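Local atomic coordinates of hydratase ChsH2 (Mycobacterium tuberculosis SUMu008, PDB entry 4W78), a protein that probably hydrates an enoyl-CoA intermediate of cholesterol breakdown as part of a MaoC-like complex with its partner ChsH1. Residues F[65-70]-F[122-127]; F[4-9]-F[94-99]; F[44-49]-F[83-88]; F[17-22]-F[48-53]. One frame throughout, in Å; residues are numbered along the deposited sequence.

From the N terminus, the chain lays residues 4-9 beside 94-99, and interaction 2 closes a wide loop that contains interactions 3 and 4. Interaction 4 closes first within it, setting helix 17-26 against the lead-in to helix 52-67. Interaction 3 begins on the same stretch, shares I48 and F49 with interaction 4, and ties it to the loop before strand 89-100. Interaction 1 joins the far end of helix 52-67 to the C-terminal strand and crosses interactions 2 and 3 along the chain. Interactions 1 and 2 touch, W66 packing on L8 and V96, and lie across the chain's centre from the other two, so contacts lie at both ends of helix 52-67.

Interaction 1: F[65-70]-F[122-127]; sequences DWAGPS and VELSMR
At the C-terminal end of the long helix around which the sheet of this hot-dog fold wraps, W66 and A67 pack on M126 and L124 of the last strand and its tail. M126 makes a Met-aromatic contact: SD stands 5.0 Å from the centroid of the six-membered ring of W66, approaching obliquely. The methyl comes closer, CE lying 3.5 Å from W66 CZ3, because the chain, extended through chi2, bends at chi3 (-43°) and swings CE to the indole. The two side chains cross at about a right angle. A67 is small enough for both neighbours to approach its CB, which lies 3.8 Å from L124 CD1 and equally far from M126 CE. A flexible thioether suits this partly exposed margin, since it can fit itself to both a broad ring and a methyl.

Beyond A67 the helix stops at G68, whose positive phi (97°) would push a CB against the preceding carbonyl. The loop after it passes beside the C-terminal tail, where S70 CB sits 3.5 Å above the centre of one face of the R127 guanidinium. That group has its polar partner elsewhere: NH1 bonds to A54 O of the neighbouring ChsH1 chain. Water 1 links the backbones, donating to S70 O at 2.8 Å and, weakly, to S125 O.

L124 continues inward to V63 of helix 52-67 and to I104 and V106 of strand 103-111, while W66 reaches L8 and P9 of strand 7-14, an outermost strand of the sheet within this chain.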
loop_
_atom_site.group_PDB
_atom_site.type_symbol
_atom_site.label_atom_id
_atom_site.label_comp_id
_atom_site.label_asym_id
_atom_site.label_seq_id
_atom_site.Cartn_x
_atom_site.Cartn_y
_atom_site.Cartn_z
ATOM N N ASP F 65 -12.533 19.426 6.507
ATOM C CA ASP F 65 -13.777 18.860 7.040
ATOM C C ASP F 65 -14.694 19.987 7.517
ATOM O O ASP F 65 -15.913 19.934 7.339
ATOM C CB ASP F 65 -13.497 17.921 8.225
ATOM C CG ASP F 65 -13.046 16.521 7.804
ATOM O OD1 ASP F 65 -13.012 16.216 6.596
ATOM O OD2 ASP F 65 -12.749 15.714 8.716
ATOM N N TRP F 66 -14.093 20.995 8.134
ATOM C CA TRP F 66 -14.810 22.150 8.664
ATOM C C TRP F 66 -15.065 23.206 7.590
ATOM O O TRP F 66 -16.177 23.736 7.467
ATOM C CB TRP F 66 -13.996 22.743 9.822
ATOM C CG TRP F 66 -14.409 24.111 10.271
ATOM C CD1 TRP F 66 -15.473 24.443 11.068
ATOM C CD2 TRP F 66 -13.734 25.333 9.974
ATOM N NE1 TRP F 66 -15.503 25.801 11.270
ATOM C CE2 TRP F 66 -14.439 26.367 10.616
ATOM C CE3 TRP F 66 -12.585 25.650 9.238
ATOM C CZ2 TRP F 66 -14.051 27.705 10.523
ATOM C CZ3 TRP F 66 -12.203 26.977 9.149
ATOM C CH2 TRP F 66 -12.926 27.982 9.791
ATOM N N ALA F 67 -14.027 23.516 6.821
ATOM C CA ALA F 67 -14.066 24.633 5.876
ATOM C C ALA F 67 -14.859 24.304 4.621
ATOM O O ALA F 67 -15.456 25.189 3.996
ATOM C CB ALA F 67 -12.635 25.067 5.521
ATOM N N GLY F 68 -14.868 23.025 4.256
ATOM C CA GLY F 68 -15.627 22.567 3.107
ATOM C C GLY F 68 -14.798 22.454 1.847
ATOM O O GLY F 68 -13.628 22.837 1.811
ATOM N N PRO F 69 -15.412 21.921 0.786
ATOM C CA PRO F 69 -14.756 21.626 -0.490
ATOM C C PRO F 69 -14.202 22.851 -1.207
ATOM O O PRO F 69 -13.268 22.681 -1.987
ATOM C CB PRO F 69 -15.873 21.003 -1.340
ATOM C CG PRO F 69 -17.017 20.768 -0.426
ATOM C CD PRO F 69 -16.860 21.656 0.748
ATOM N N SER F 70 -14.752 24.039 -0.959
ATOM C CA SER F 70 -14.288 25.237 -1.655
ATOM C C SER F 70 -13.030 25.826 -1.023
ATOM O O SER F 70 -12.433 26.760 -1.565
ATOM C CB SER F 70 -15.390 26.301 -1.699
ATOM O OG SER F 70 -15.697 26.736 -0.388
ATOM N N VAL F 122 -2.377 26.528 9.873
ATOM C CA VAL F 122 -2.836 26.320 8.511
ATOM C C VAL F 122 -3.373 27.636 7.959
ATOM O O VAL F 122 -4.169 28.307 8.618
ATOM C CB VAL F 122 -3.967 25.282 8.467
ATOM C CG1 VAL F 122 -4.431 25.023 7.032
ATOM C CG2 VAL F 122 -3.517 23.981 9.140
ATOM N N GLU F 123 -2.925 28.006 6.766
ATOM C CA GLU F 123 -3.442 29.197 6.094
ATOM C C GLU F 123 -4.269 28.740 4.907
ATOM O O GLU F 123 -3.866 27.862 4.162
ATOM C CB GLU F 123 -2.304 30.098 5.634
ATOM C CG GLU F 123 -1.529 30.724 6.779
ATOM C CD GLU F 123 -0.432 31.641 6.286
ATOM O OE1 GLU F 123 -0.052 31.507 5.101
ATOM O OE2 GLU F 123 0.045 32.492 7.069
ATOM N N LEU F 124 -5.445 29.328 4.736
ATOM C CA LEU F 124 -6.322 28.899 3.670
ATOM C C LEU F 124 -7.191 30.066 3.273
ATOM O O LEU F 124 -7.309 31.034 4.016
ATOM C CB LEU F 124 -7.227 27.752 4.135
ATOM C CG LEU F 124 -8.292 28.056 5.191
ATOM C CD1 LEU F 124 -9.466 27.095 5.048
ATOM C CD2 LEU F 124 -7.724 27.978 6.601
ATOM N N SER F 125 -7.784 29.965 2.092
ATOM C CA SER F 125 -8.825 30.899 1.697
ATOM C C SER F 125 -10.122 30.113 1.671
ATOM O O SER F 125 -10.138 28.930 1.326
ATOM C CB SER F 125 -8.526 31.476 0.323
ATOM O OG SER F 125 -8.710 30.485 -0.665
ATOM N N MET F 126 -11.213 30.758 2.058
ATOM C CA MET F 126 -12.491 30.081 2.084
ATOM C C MET F 126 -13.485 30.933 1.320
ATOM O O MET F 126 -13.359 32.155 1.275
ATOM C CB MET F 126 -12.963 29.864 3.522
ATOM C CG MET F 126 -13.905 28.678 3.692
ATOM S SD MET F 126 -14.512 28.496 5.382
ATOM C CE MET F 126 -13.020 28.777 6.305
ATOM N N ARG F 127 -14.463 30.281 0.710
ATOM C CA ARG F 127 -15.438 30.967 -0.120
ATOM C C ARG F 127 -16.770 31.025 0.607
ATOM O O ARG F 127 -17.014 30.240 1.521
ATOM C CB ARG F 127 -15.592 30.216 -1.438
ATOM C CG ARG F 127 -16.183 31.009 -2.571
ATOM C CD ARG F 127 -16.387 30.085 -3.755
ATOM N NE ARG F 127 -17.291 28.986 -3.422
ATOM C CZ ARG F 127 -17.425 27.880 -4.147
ATOM N NH1 ARG F 127 -16.699 27.712 -5.241
ATOM N NH2 ARG F 127 -18.271 26.935 -3.768
HETATM O O HOH W 1 -11.649 29.420 -1.205
#

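Interaction 2: F[4-9]-F[94-99]; sequences VGAVLP and GEVTAV
L8 and G94 grip one water between their backbones: water 2 donates to L8 O at 2.7 Å and accepts from G94 N. It extends the antiparallel join of the edge strand 7-14 to strand 89-100 in the hot-dog sheet, a join made mostly by main chain. V96 N gives A6 O a bond of 2.9 Å that lies in the carbonyl plane. L8 N points almost straight at G94 O (N-H...O 179°), though it stands above that carbonyl's plane. G5 N closes the set on V96 O at 2.8 Å, and the positive phi of G5 suits a residue without a CB.

V7 and E95 form a non-hydrogen-bonded pair, with both side chains, exposed, on the same side of the sheet. L8 points to the other side, where it and V96 both pack on W66 of helix 52-67. L8 CD1 lies 3.9 Å from G94 C, and the lack of a CB on G94 spares a tight approach to L8 CD2. Farther on, T97 and A98 both face T105, a classic beta bulge in the strand. Small A6 places its CB 3.8 Å from V96 CG2. At the N-terminal end V4 meets V99 methyl to methyl, CG2 to CG2 at 4.1 Å.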
loop_
_atom_site.group_PDB
_atom_site.type_symbol
_atom_site.label_atom_id
_atom_site.label_comp_id
_atom_site.label_asym_id
_atom_site.label_seq_id
_atom_site.Cartn_x
_atom_site.Cartn_y
_atom_site.Cartn_z
ATOM N N VAL F 4 -12.600 35.303 14.084
ATOM C CA VAL F 4 -11.458 34.956 14.923
ATOM C C VAL F 4 -11.982 34.370 16.230
ATOM O O VAL F 4 -12.770 35.005 16.934
ATOM C CB VAL F 4 -10.571 36.174 15.232
ATOM C CG1 VAL F 4 -9.498 35.803 16.248
ATOM C CG2 VAL F 4 -9.953 36.730 13.957
ATOM N N GLY F 5 -11.564 33.152 16.543
ATOM C CA GLY F 5 -12.051 32.466 17.725
ATOM C C GLY F 5 -12.966 31.313 17.374
ATOM O O GLY F 5 -13.236 30.457 18.221
ATOM N N ALA F 6 -13.433 31.281 16.125
ATOM C CA ALA F 6 -14.301 30.202 15.660
ATOM C C ALA F 6 -13.687 28.844 15.969
ATOM O O ALA F 6 -12.492 28.624 15.764
ATOM C CB ALA F 6 -14.589 30.334 14.168
ATOM N N VAL F 7 -14.505 27.945 16.495
ATOM C CA VAL F 7 -14.007 26.657 16.941
ATOM C C VAL F 7 -14.351 25.585 15.915
ATOM O O VAL F 7 -15.456 25.555 15.365
ATOM C CB VAL F 7 -14.544 26.283 18.345
ATOM C CG1 VAL F 7 -14.150 27.345 19.365
ATOM C CG2 VAL F 7 -16.050 26.131 18.330
ATOM N N LEU F 8 -13.384 24.723 15.632
ATOM C CA LEU F 8 -13.624 23.626 14.713
ATOM C C LEU F 8 -14.149 22.447 15.512
ATOM O O LEU F 8 -13.822 22.302 16.695
ATOM C CB LEU F 8 -12.337 23.256 13.963
ATOM C CG LEU F 8 -11.941 24.131 12.768
ATOM C CD1 LEU F 8 -11.514 25.535 13.177
ATOM C CD2 LEU F 8 -10.814 23.463 11.996
ATOM N N PRO F 9 -15.008 21.624 14.893
ATOM C CA PRO F 9 -15.529 20.438 15.571
ATOM C C PRO F 9 -14.385 19.515 15.923
ATOM O O PRO F 9 -13.381 19.499 15.221
ATOM C CB PRO F 9 -16.423 19.795 14.508
ATOM C CG PRO F 9 -16.836 20.945 13.627
ATOM C CD PRO F 9 -15.600 21.797 13.555
ATOM N N GLY F 94 -9.260 22.751 17.037
ATOM C CA GLY F 94 -8.818 23.821 16.173
ATOM C C GLY F 94 -9.552 25.109 16.463
ATOM O O GLY F 94 -10.697 25.089 16.916
ATOM N N GLU F 95 -8.898 26.226 16.179
ATOM C CA GLU F 95 -9.482 27.544 16.412
ATOM C C GLU F 95 -8.997 28.489 15.322
ATOM O O GLU F 95 -7.816 28.469 14.957
ATOM C CB GLU F 95 -9.035 28.040 17.792
ATOM C CG GLU F 95 -9.316 29.490 18.103
ATOM C CD GLU F 95 -8.724 29.900 19.439
ATOM O OE1 GLU F 95 -8.082 29.053 20.098
ATOM O OE2 GLU F 95 -8.889 31.068 19.824
ATOM N N VAL F 96 -9.893 29.311 14.789
ATOM C CA VAL F 96 -9.463 30.348 13.869
ATOM C C VAL F 96 -8.701 31.416 14.656
ATOM O O VAL F 96 -9.204 31.941 15.652
ATOM C CB VAL F 96 -10.665 30.974 13.133
ATOM C CG1 VAL F 96 -10.232 32.183 12.325
ATOM C CG2 VAL F 96 -11.328 29.931 12.235
ATOM N N THR F 97 -7.490 31.745 14.216
ATOM C CA THR F 97 -6.695 32.739 14.938
ATOM C C THR F 97 -6.489 34.028 14.159
ATOM O O THR F 97 -6.055 35.037 14.719
ATOM C CB THR F 97 -5.321 32.182 15.347
ATOM O OG1 THR F 97 -4.589 31.832 14.169
ATOM C CG2 THR F 97 -5.499 30.959 16.228
ATOM N N ALA F 98 -6.800 34.007 12.867
ATOM C CA ALA F 98 -6.639 35.198 12.046
ATOM C C ALA F 98 -7.589 35.161 10.869
ATOM O O ALA F 98 -7.808 34.111 10.268
ATOM C CB ALA F 98 -5.195 35.315 11.557
ATOM N N VAL F 99 -8.180 36.313 10.565
ATOM C CA VAL F 99 -9.002 36.470 9.379
ATOM C C VAL F 99 -8.657 37.805 8.734
ATOM O O VAL F 99 -8.907 38.858 9.317
ATOM C CB VAL F 99 -10.503 36.455 9.723
ATOM C CG1 VAL F 99 -11.323 36.727 8.480
ATOM C CG2 VAL F 99 -10.893 35.124 10.344
HETATM O O HOH W 2 -11.810 22.397 18.509
#

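Interaction 3: F[44-49]-F[83-88]; sequences GSKDIF and PWYAYD
Y85 is the tightly packed piece, its ring held between P83 CB on one face, 3.6 Å above the plane, and K46 CB on the other. The lysine methylene makes a CH-pi contact, 3.7 Å from the ring centroid. At the ring's edge I48 O lies in plane, and D47 O, buried here without a polar partner, approaches Y85 CD1 to 3.4 Å. A phenol suits the place because its far end is polar: K46 N donates to Y85 OH at 3.1 Å and nearly straight (169°), and a water joins that hydroxyl to S45 OG, which also bonds Q43.

The backbones meet in a single bridge, F49 with Y85, where A86 N donates to I48 O at 3.2 Å. Y85 to D88 is a type II beta turn, with Y87 taking the positive phi; it leads into strand 89-100 of the hot-dog sheet. F49, on the other loop, has its side chain about 6 Å from the bound cadmium, and its O accepts from H34, a ligand of that metal.

Toward K46 NZ the contact turns watery. The ammonium and D88 OD1 stay 4.5 Å apart, bridged by water 4, which also donates to A86 O. Another water, water 5, 2.7 Å from D47 OD2, also donates to A86 O, while D47 OD1 is held by a salt bridge to R37.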
loop_
_atom_site.group_PDB
_atom_site.type_symbol
_atom_site.label_atom_id
_atom_site.label_comp_id
_atom_site.label_asym_id
_atom_site.label_seq_id
_atom_site.Cartn_x
_atom_site.Cartn_y
_atom_site.Cartn_z
ATOM N N GLY F 44 14.348 2.506 20.269
ATOM C CA GLY F 44 13.936 3.022 21.563
ATOM C C GLY F 44 12.540 3.598 21.546
ATOM O O GLY F 44 12.092 4.200 22.529
ATOM N N SER F 45 11.850 3.420 20.426
ATOM C CA SER F 45 10.470 3.870 20.319
ATOM C C SER F 45 9.590 2.779 20.927
ATOM O O SER F 45 9.984 1.609 20.962
ATOM C CB SER F 45 10.104 4.169 18.860
ATOM O OG SER F 45 10.852 5.279 18.380
ATOM N N LYS F 46 8.425 3.149 21.451
ATOM C CA LYS F 46 7.582 2.175 22.144
ATOM C C LYS F 46 6.964 1.142 21.195
ATOM O O LYS F 46 6.854 -0.043 21.533
ATOM C CB LYS F 46 6.469 2.874 22.924
ATOM C CG LYS F 46 5.699 1.926 23.828
ATOM C CD LYS F 46 4.463 2.575 24.426
ATOM C CE LYS F 46 3.290 2.522 23.461
ATOM N NZ LYS F 46 2.029 2.877 24.184
ATOM N N ASP F 47 6.555 1.613 20.025
ATOM C CA ASP F 47 5.844 0.801 19.044
ATOM C C ASP F 47 5.932 1.552 17.727
ATOM O O ASP F 47 6.562 2.608 17.654
ATOM C CB ASP F 47 4.374 0.662 19.465
ATOM C CG ASP F 47 3.718 -0.618 18.942
ATOM O OD1 ASP F 47 4.214 -1.200 17.948
ATOM O OD2 ASP F 47 2.693 -1.032 19.534
ATOM N N ILE F 48 5.307 1.011 16.685
ATOM C CA ILE F 48 5.178 1.755 15.445
ATOM C C ILE F 48 4.441 3.069 15.714
ATOM O O ILE F 48 3.656 3.178 16.656
ATOM C CB ILE F 48 4.439 0.954 14.364
ATOM C CG1 ILE F 48 3.014 0.616 14.797
ATOM C CG2 ILE F 48 5.235 -0.326 14.036
ATOM C CD1 ILE F 48 2.173 0.026 13.665
ATOM N N PHE F 49 4.735 4.068 14.889
ATOM C CA PHE F 49 4.162 5.393 15.094
ATOM C C PHE F 49 3.869 6.051 13.759
ATOM O O PHE F 49 4.479 5.731 12.732
ATOM C CB PHE F 49 5.065 6.285 15.964
ATOM C CG PHE F 49 6.474 6.425 15.458
ATOM C CD1 PHE F 49 6.809 7.418 14.537
ATOM C CD2 PHE F 49 7.474 5.588 15.930
ATOM C CE1 PHE F 49 8.116 7.560 14.087
ATOM C CE2 PHE F 49 8.782 5.722 15.477
ATOM C CZ PHE F 49 9.102 6.710 14.562
ATOM N N PRO F 83 5.084 11.161 20.341
ATOM C CA PRO F 83 4.743 10.276 19.224
ATOM C C PRO F 83 3.283 9.828 19.262
ATOM O O PRO F 83 2.655 9.817 20.328
ATOM C CB PRO F 83 5.683 9.071 19.412
ATOM C CG PRO F 83 6.740 9.544 20.357
ATOM C CD PRO F 83 6.074 10.559 21.245
ATOM N N TRP F 84 2.752 9.494 18.094
ATOM C CA TRP F 84 1.448 8.860 18.004
ATOM C C TRP F 84 1.690 7.370 17.768
ATOM O O TRP F 84 1.920 6.927 16.633
ATOM C CB TRP F 84 0.614 9.487 16.881
ATOM C CG TRP F 84 -0.788 8.971 16.789
ATOM C CD1 TRP F 84 -1.371 7.957 17.526
ATOM C CD2 TRP F 84 -1.796 9.457 15.918
ATOM N NE1 TRP F 84 -2.682 7.791 17.142
ATOM C CE2 TRP F 84 -2.966 8.704 16.155
ATOM C CE3 TRP F 84 -1.830 10.477 14.967
ATOM C CZ2 TRP F 84 -4.156 8.938 15.466
ATOM C CZ3 TRP F 84 -3.011 10.703 14.282
ATOM C CH2 TRP F 84 -4.155 9.934 14.534
ATOM N N TYR F 85 1.679 6.624 18.868
ATOM C CA TYR F 85 1.934 5.197 18.850
ATOM C C TYR F 85 0.672 4.400 18.584
ATOM O O TYR F 85 -0.437 4.878 18.816
ATOM C CB TYR F 85 2.497 4.767 20.199
ATOM C CG TYR F 85 3.924 5.171 20.464
ATOM C CD1 TYR F 85 4.939 4.849 19.563
ATOM C CD2 TYR F 85 4.264 5.854 21.620
ATOM C CE1 TYR F 85 6.254 5.199 19.815
ATOM C CE2 TYR F 85 5.569 6.215 21.876
ATOM C CZ TYR F 85 6.563 5.883 20.973
ATOM O OH TYR F 85 7.868 6.233 21.249
ATOM N N ALA F 86 0.850 3.170 18.107
ATOM C CA ALA F 86 -0.278 2.256 17.951
ATOM C C ALA F 86 -1.110 2.225 19.229
ATOM O O ALA F 86 -0.567 2.183 20.344
ATOM C CB ALA F 86 0.202 0.845 17.583
ATOM N N TYR F 87 -2.427 2.283 19.026
ATOM C CA TYR F 87 -3.463 2.228 20.067
ATOM C C TYR F 87 -3.720 3.531 20.805
ATOM O O TYR F 87 -4.638 3.603 21.629
ATOM C CB TYR F 87 -3.246 1.075 21.052
ATOM C CG TYR F 87 -3.036 -0.237 20.347
ATOM C CD1 TYR F 87 -4.036 -0.790 19.561
ATOM C CD2 TYR F 87 -1.830 -0.914 20.458
ATOM C CE1 TYR F 87 -3.845 -1.998 18.910
ATOM C CE2 TYR F 87 -1.621 -2.118 19.809
ATOM C CZ TYR F 87 -2.630 -2.651 19.032
ATOM O OH TYR F 87 -2.434 -3.851 18.393
ATOM N N ASP F 88 -2.924 4.557 20.517
ATOM C CA ASP F 88 -3.217 5.884 21.036
ATOM C C ASP F 88 -4.354 6.473 20.223
ATOM O O ASP F 88 -4.474 6.230 19.016
ATOM C CB ASP F 88 -2.040 6.847 20.870
ATOM C CG ASP F 88 -0.888 6.582 21.822
ATOM O OD1 ASP F 88 -1.074 5.866 22.830
ATOM O OD2 ASP F 88 0.216 7.137 21.558
HETATM O O HOH W 3 9.362 7.461 19.359
HETATM O O HOH W 4 -0.186 3.362 22.798
HETATM O O HOH W 5 1.536 0.665 21.336
#

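Interaction 4: F[17-22]-F[48-53]; sequences PTFIVS and IFVNIL
I20 is the main bump on helix 17-26, pressing its two branches against the chain between I48 and V50. With CG2 anti to the backbone N, that methyl rests 3.6 Å from F49 O, while CG1 meets V50 CG2 at 3.8 Å. The isoleucine and the valine cross at about a right angle, and beta-branching lets I20 touch both backbone and side chain at once.

In return, I48 supplies a bump to the helix. Its CG1-CD1 arm is extended (chi2 170°), so CD1 enters a shallow hollow between P17 and the I20-V21 pair one turn further on. CD1 is 4.0 Å from I20 CG2 and 4.2 Å from both P17 CB and V21 CG2, an easy, unstrained fit. Proline suits the first turn, where no backbone N-H is needed for helix bonding, and its ring walls one side. F19 adds a looser touch, its CE2 4.4 Å from V50 CG2, and its ring also meets W84.

The two backbones are bridged by water 6, which donates to I20 O at 2.9 Å and accepts from N51 N. V21 also packs on V21 of the second subunit, another copy of this protein, so this helix lies at the interface of the two copies.

N51 is the N-cap of helix 52-67, the central helix of the hot-dog fold; its OD1 bonds T54 OG1 and its ND2 bonds D29, which with H34 holds the cadmium ion, so this buried junction borders the metal site.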
loop_
_atom_site.group_PDB
_atom_site.type_symbol
_atom_site.label_atom_id
_atom_site.label_comp_id
_atom_site.label_asym_id
_atom_site.label_seq_id
_atom_site.Cartn_x
_atom_site.Cartn_y
_atom_site.Cartn_z
ATOM N N PRO F 17 -3.040 -0.295 14.385
ATOM C CA PRO F 17 -1.942 -0.561 13.447
ATOM C C PRO F 17 -2.356 -0.451 11.983
ATOM O O PRO F 17 -1.559 0.036 11.178
ATOM C CB PRO F 17 -1.519 -1.989 13.814
ATOM C CG PRO F 17 -1.845 -2.092 15.263
ATOM C CD PRO F 17 -3.122 -1.323 15.439
ATOM N N THR F 18 -3.577 -0.859 11.636
ATOM C CA THR F 18 -4.013 -0.705 10.245
ATOM C C THR F 18 -3.973 0.757 9.780
ATOM O O THR F 18 -3.522 1.044 8.672
ATOM C CB THR F 18 -5.406 -1.311 10.028
ATOM O OG1 THR F 18 -5.335 -2.717 10.298
ATOM C CG2 THR F 18 -5.864 -1.100 8.608
ATOM N N PHE F 19 -4.417 1.667 10.639
ATOM C CA PHE F 19 -4.358 3.085 10.321
ATOM C C PHE F 19 -2.915 3.543 10.112
ATOM O O PHE F 19 -2.603 4.173 9.110
ATOM C CB PHE F 19 -5.043 3.888 11.426
ATOM C CG PHE F 19 -4.987 5.362 11.227
ATOM C CD1 PHE F 19 -5.853 5.976 10.338
ATOM C CD2 PHE F 19 -4.063 6.143 11.918
ATOM C CE1 PHE F 19 -5.810 7.342 10.131
ATOM C CE2 PHE F 19 -4.022 7.516 11.726
ATOM C CZ PHE F 19 -4.891 8.114 10.833
ATOM N N ILE F 20 -2.040 3.199 11.049
ATOM C CA ILE F 20 -0.661 3.667 10.996
ATOM C C ILE F 20 0.054 3.111 9.771
ATOM O O ILE F 20 0.735 3.847 9.049
ATOM C CB ILE F 20 0.078 3.275 12.281
ATOM C CG1 ILE F 20 -0.600 3.945 13.477
ATOM C CG2 ILE F 20 1.571 3.646 12.175
ATOM C CD1 ILE F 20 0.133 3.760 14.811
ATOM N N VAL F 21 -0.131 1.822 9.511
ATOM C CA VAL F 21 0.549 1.179 8.374
ATOM C C VAL F 21 -0.005 1.664 7.040
ATOM O O VAL F 21 0.753 2.045 6.135
ATOM C CB VAL F 21 0.456 -0.347 8.474
ATOM C CG1 VAL F 21 1.003 -1.008 7.227
ATOM C CG2 VAL F 21 1.198 -0.841 9.720
ATOM N N SER F 22 -1.331 1.673 6.916
ATOM C CA SER F 22 -1.944 2.057 5.647
ATOM C C SER F 22 -1.664 3.512 5.285
ATOM O O SER F 22 -1.430 3.806 4.117
ATOM C CB SER F 22 -3.448 1.748 5.633
ATOM O OG SER F 22 -4.145 2.529 6.582
ATOM N N ILE F 48 5.307 1.011 16.685
ATOM C CA ILE F 48 5.178 1.755 15.445
ATOM C C ILE F 48 4.441 3.069 15.714
ATOM O O ILE F 48 3.656 3.178 16.656
ATOM C CB ILE F 48 4.439 0.954 14.364
ATOM C CG1 ILE F 48 3.014 0.616 14.797
ATOM C CG2 ILE F 48 5.235 -0.326 14.036
ATOM C CD1 ILE F 48 2.173 0.026 13.665
ATOM N N PHE F 49 4.735 4.068 14.889
ATOM C CA PHE F 49 4.162 5.393 15.094
ATOM C C PHE F 49 3.869 6.051 13.759
ATOM O O PHE F 49 4.479 5.731 12.732
ATOM C CB PHE F 49 5.065 6.285 15.964
ATOM C CG PHE F 49 6.474 6.425 15.458
ATOM C CD1 PHE F 49 6.809 7.418 14.537
ATOM C CD2 PHE F 49 7.474 5.588 15.930
ATOM C CE1 PHE F 49 8.116 7.560 14.087
ATOM C CE2 PHE F 49 8.782 5.722 15.477
ATOM C CZ PHE F 49 9.102 6.710 14.562
ATOM N N VAL F 50 2.919 6.977 13.813
ATOM C CA VAL F 50 2.439 7.687 12.624
ATOM C C VAL F 50 3.535 8.570 12.034
ATOM O O VAL F 50 4.283 9.226 12.772
ATOM C CB VAL F 50 1.214 8.543 13.018
ATOM C CG1 VAL F 50 0.749 9.448 11.860
ATOM C CG2 VAL F 50 0.064 7.662 13.475
ATOM N N ASN F 51 3.622 8.612 10.699
ATOM C CA ASN F 51 4.673 9.396 10.031
ATOM C C ASN F 51 4.257 10.849 9.797
ATOM O O ASN F 51 3.084 11.209 9.962
ATOM C CB ASN F 51 5.135 8.731 8.718
ATOM C CG ASN F 51 4.136 8.903 7.568
ATOM O OD1 ASN F 51 2.955 9.119 7.790
ATOM N ND2 ASN F 51 4.627 8.830 6.338
ATOM N N ILE F 52 5.203 11.695 9.421
ATOM C CA ILE F 52 4.910 13.124 9.365
ATOM C C ILE F 52 4.070 13.483 8.133
ATOM O O ILE F 52 3.327 14.464 8.161
ATOM C CB ILE F 52 6.200 13.976 9.498
ATOM C CG1 ILE F 52 5.850 15.434 9.864
ATOM C CG2 ILE F 52 7.059 13.866 8.244
ATOM C CD1 ILE F 52 7.070 16.202 10.339
ATOM N N LEU F 53 4.168 12.701 7.066
ATOM C CA LEU F 53 3.345 12.966 5.871
ATOM C C LEU F 53 1.881 12.707 6.204
ATOM O O LEU F 53 0.992 13.358 5.662
ATOM C CB LEU F 53 3.773 12.124 4.654
ATOM C CG LEU F 53 5.124 12.471 3.989
ATOM C CD1 LEU F 53 6.301 11.995 4.832
ATOM C CD2 LEU F 53 5.250 11.882 2.591
HETATM O O HOH W 6 1.531 6.650 9.488
#